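Local coordinates for protein glucanase (PDB 5GXX) that probably hydrolyses internal beta-1,4-glucosidic bonds of cellulose as a family 9 endoglucanase of the clostridial cellulosome, at residues 287-295 / 331-339. The protein carries 1 engineered substitution. Residues are numbered along the deposited sequence; the frame is centred on the assembly and turned at random.
Sequences AYTPGGLAH and FAKSQIDYA
A hairpin-like loop that leads into helix 301-318 of the family 9 catalytic domain is held on helix 322-340 chiefly by Gln335 and Tyr338. The carboxamide of Gln335 pairs with the loop backbone through both ends. Gln335 NE2 donates to Gly292 O at 3.0 Å, close to the amide plane, while Gln335 OE1 accepts from Ala294 N at 2.8 Å with an N-H...O angle of 166°. A bend at chi2 (-55°) turns the amide across to the loop, and with the second N-H of Gln335 NE2 on Ser334 OG at 3.0 Å, three bonds fix the rotation of the amide. Ser334 OG itself donates to Phe331 O, and a water donates to Ser334 OG and, over a longer distance, to Tyr288 OH.

One turn further along the helix, the Tyr338 ring lies with one face under Leu293 CB, a CH-pi contact 3.7 Å from the ring centroid; Gly291 O meets the ring edge, 3.5 Å from Tyr338 CE2. With CG anti to the backbone N (chi1 -174°), the ring is directed out to the loop, where its OH bonds Asp396, which also binds Thr289 OG1. At the other end, Tyr288 OH touches the edge of Phe331, 3.4 Å from CD1, and bonds Trp276 O. Thr289 to Gly292 form a type I beta turn, and Thr289 OG1 accepts from Leu293 N just beyond it. The arrangement is a side-chain amide bridging two backbone groups of the hairpin-like loop between helices 263-276 and 301-318 of the family 9 (alpha/alpha)6 barrel.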
loop_
_atom_site.group_PDB
_atom_site.type_symbol
_atom_site.label_atom_id
_atom_site.label_comp_id
_atom_site.label_asym_id
_atom_site.label_seq_id
_atom_site.Cartn_x
_atom_site.Cartn_y
_atom_site.Cartn_z
ATOM N N ALA A 287 -24.507 45.309 11.026
ATOM C CA ALA A 287 -23.887 45.576 9.731
ATOM C C ALA A 287 -24.887 45.261 8.629
ATOM O O ALA A 287 -25.678 44.324 8.723
ATOM C CB ALA A 287 -22.635 44.722 9.520
ATOM N N TYR A 288 -24.826 46.064 7.573
ATOM C CA TYR A 288 -25.629 45.806 6.388
ATOM C C TYR A 288 -24.718 45.649 5.181
ATOM O O TYR A 288 -23.763 46.410 4.993
ATOM C CB TYR A 288 -26.575 46.972 6.100
ATOM C CG TYR A 288 -27.964 46.779 6.639
ATOM C CD1 TYR A 288 -28.294 47.113 7.953
ATOM C CD2 TYR A 288 -28.937 46.205 5.830
ATOM C CE1 TYR A 288 -29.587 46.925 8.431
ATOM C CE2 TYR A 288 -30.216 45.985 6.308
ATOM C CZ TYR A 288 -30.547 46.361 7.598
ATOM O OH TYR A 288 -31.836 46.116 8.029
ATOM N N THR A 289 -25.014 44.673 4.336
ATOM C CA THR A 289 -24.355 44.689 3.016
ATOM C C THR A 289 -24.875 45.862 2.173
ATOM O O THR A 289 -25.991 46.350 2.394
ATOM C CB THR A 289 -24.561 43.387 2.207
ATOM O OG1 THR A 289 -25.910 43.351 1.714
ATOM C CG2 THR A 289 -24.318 42.162 3.064
ATOM N N PRO A 290 -24.057 46.319 1.209
ATOM C CA PRO A 290 -24.537 47.402 0.347
ATOM C C PRO A 290 -25.797 47.001 -0.404
ATOM O O PRO A 290 -26.635 47.864 -0.689
ATOM C CB PRO A 290 -23.365 47.629 -0.604
ATOM C CG PRO A 290 -22.145 47.261 0.200
ATOM C CD PRO A 290 -22.625 46.036 0.975
ATOM N N GLY A 291 -25.936 45.705 -0.657
ATOM C CA GLY A 291 -27.114 45.150 -1.323
ATOM C C GLY A 291 -28.366 45.025 -0.470
ATOM O O GLY A 291 -29.406 44.613 -0.991
ATOM N N GLY A 292 -28.285 45.374 0.813
ATOM C CA GLY A 292 -29.467 45.457 1.684
ATOM C C GLY A 292 -29.707 44.308 2.651
ATOM O O GLY A 292 -30.764 44.253 3.298
ATOM N N LEU A 293 -28.738 43.399 2.770
ATOM C CA LEU A 293 -28.869 42.270 3.692
ATOM C C LEU A 293 -28.325 42.648 5.062
ATOM O O LEU A 293 -27.173 43.065 5.163
ATOM C CB LEU A 293 -28.129 41.025 3.187
ATOM C CG LEU A 293 -28.027 39.820 4.130
ATOM C CD1 LEU A 293 -29.412 39.194 4.364
ATOM C CD2 LEU A 293 -27.094 38.784 3.520
ATOM N N ALA A 294 -29.134 42.490 6.111
ATOM C CA ALA A 294 -28.641 42.686 7.483
ATOM C C ALA A 294 -27.727 41.496 7.719
ATOM O O ALA A 294 -28.170 40.351 7.567
ATOM C CB ALA A 294 -29.814 42.764 8.499
ATOM N N HIS A 295 -26.461 41.762 8.041
ATOM C CA HIS A 295 -25.413 40.738 8.030
ATOM C C HIS A 295 -24.765 40.616 9.418
ATOM O O HIS A 295 -23.870 41.391 9.807
ATOM C CB HIS A 295 -24.371 41.090 6.957
ATOM C CG HIS A 295 -23.593 39.918 6.436
ATOM N ND1 HIS A 295 -22.599 39.306 7.172
ATOM C CD2 HIS A 295 -23.636 39.279 5.241
ATOM C CE1 HIS A 295 -22.080 38.326 6.456
ATOM N NE2 HIS A 295 -22.699 38.276 5.287
ATOM N N PHE A 331 -38.683 46.159 6.775
ATOM C CA PHE A 331 -37.456 45.429 7.125
ATOM C C PHE A 331 -37.599 43.929 6.865
ATOM O O PHE A 331 -36.753 43.317 6.197
ATOM C CB PHE A 331 -37.052 45.668 8.589
ATOM C CG PHE A 331 -36.124 44.610 9.121
ATOM C CD1 PHE A 331 -34.785 44.594 8.746
ATOM C CD2 PHE A 331 -36.607 43.607 9.966
ATOM C CE1 PHE A 331 -33.947 43.584 9.190
ATOM C CE2 PHE A 331 -35.770 42.587 10.398
ATOM C CZ PHE A 331 -34.429 42.595 10.038
ATOM N N ALA A 332 -38.653 43.333 7.412
ATOM C CA ALA A 332 -38.834 41.888 7.307
ATOM C C ALA A 332 -38.935 41.455 5.838
ATOM O O ALA A 332 -38.228 40.543 5.407
ATOM C CB ALA A 332 -40.086 41.493 8.101
ATOM N N LYS A 333 -39.795 42.124 5.070
ATOM C CA LYS A 333 -40.001 41.708 3.681
ATOM C C LYS A 333 -38.712 41.912 2.890
ATOM O O LYS A 333 -38.401 41.100 2.014
ATOM C CB LYS A 333 -41.196 42.437 3.034
ATOM C CG LYS A 333 -41.484 41.981 1.601
ATOM C CD LYS A 333 -42.774 42.603 1.067
ATOM C CE LYS A 333 -43.222 41.892 -0.203
ATOM N NZ LYS A 333 -42.372 42.302 -1.370
ATOM N N SER A 334 -37.954 42.954 3.225
ATOM C CA SER A 334 -36.716 43.206 2.502
ATOM C C SER A 334 -35.713 42.072 2.691
ATOM O O SER A 334 -34.948 41.745 1.785
ATOM C CB SER A 334 -36.092 44.554 2.887
ATOM O OG SER A 334 -35.432 44.491 4.132
ATOM N N GLN A 335 -35.716 41.479 3.885
ATOM C CA GLN A 335 -34.761 40.394 4.127
ATOM C C GLN A 335 -35.170 39.091 3.450
ATOM O O GLN A 335 -34.336 38.389 2.880
ATOM C CB GLN A 335 -34.555 40.150 5.626
ATOM C CG GLN A 335 -34.060 41.399 6.355
ATOM C CD GLN A 335 -32.796 41.972 5.749
ATOM O OE1 GLN A 335 -31.720 41.382 5.858
ATOM N NE2 GLN A 335 -32.917 43.135 5.130
ATOM N N ILE A 336 -36.458 38.772 3.500
ATOM C CA ILE A 336 -36.922 37.601 2.778
ATOM C C ILE A 336 -36.688 37.764 1.273
ATOM O O ILE A 336 -36.201 36.852 0.608
ATOM C CB ILE A 336 -38.415 37.297 3.087
ATOM C CG1 ILE A 336 -38.649 37.064 4.593
ATOM C CG2 ILE A 336 -38.907 36.133 2.205
ATOM C CD1 ILE A 336 -37.733 36.018 5.231
ATOM N N ASP A 337 -37.018 38.953 0.756
ATOM C CA ASP A 337 -36.876 39.158 -0.694
ATOM C C ASP A 337 -35.419 39.081 -1.124
ATOM O O ASP A 337 -35.117 38.555 -2.194
ATOM C CB ASP A 337 -37.519 40.469 -1.181
ATOM C CG ASP A 337 -39.046 40.439 -1.108
ATOM O OD1 ASP A 337 -39.630 39.360 -0.871
ATOM O OD2 ASP A 337 -39.645 41.534 -1.262
ATOM N N TYR A 338 -34.504 39.553 -0.273
ATOM C CA TYR A 338 -33.082 39.396 -0.571
ATOM C C TYR A 338 -32.736 37.923 -0.749
ATOM O O TYR A 338 -32.108 37.532 -1.726
ATOM C CB TYR A 338 -32.201 40.027 0.517
ATOM C CG TYR A 338 -30.724 40.024 0.187
ATOM C CD1 TYR A 338 -30.006 38.837 0.148
ATOM C CD2 TYR A 338 -30.052 41.197 -0.140
ATOM C CE1 TYR A 338 -28.652 38.810 -0.165
ATOM C CE2 TYR A 338 -28.699 41.182 -0.448
ATOM C CZ TYR A 338 -27.996 39.989 -0.423
ATOM O OH TYR A 338 -26.663 39.907 -0.771
ATOM N N ALA A 339 -33.192 37.087 0.181
ATOM C CA ALA A 339 -32.936 35.641 0.094
ATOM C C ALA A 339 -33.500 34.978 -1.165
ATOM O O ALA A 339 -32.950 33.989 -1.661
ATOM C CB ALA A 339 -33.493 34.966 1.343
HETATM O O HOH W 1 -34.084 46.424 5.639
#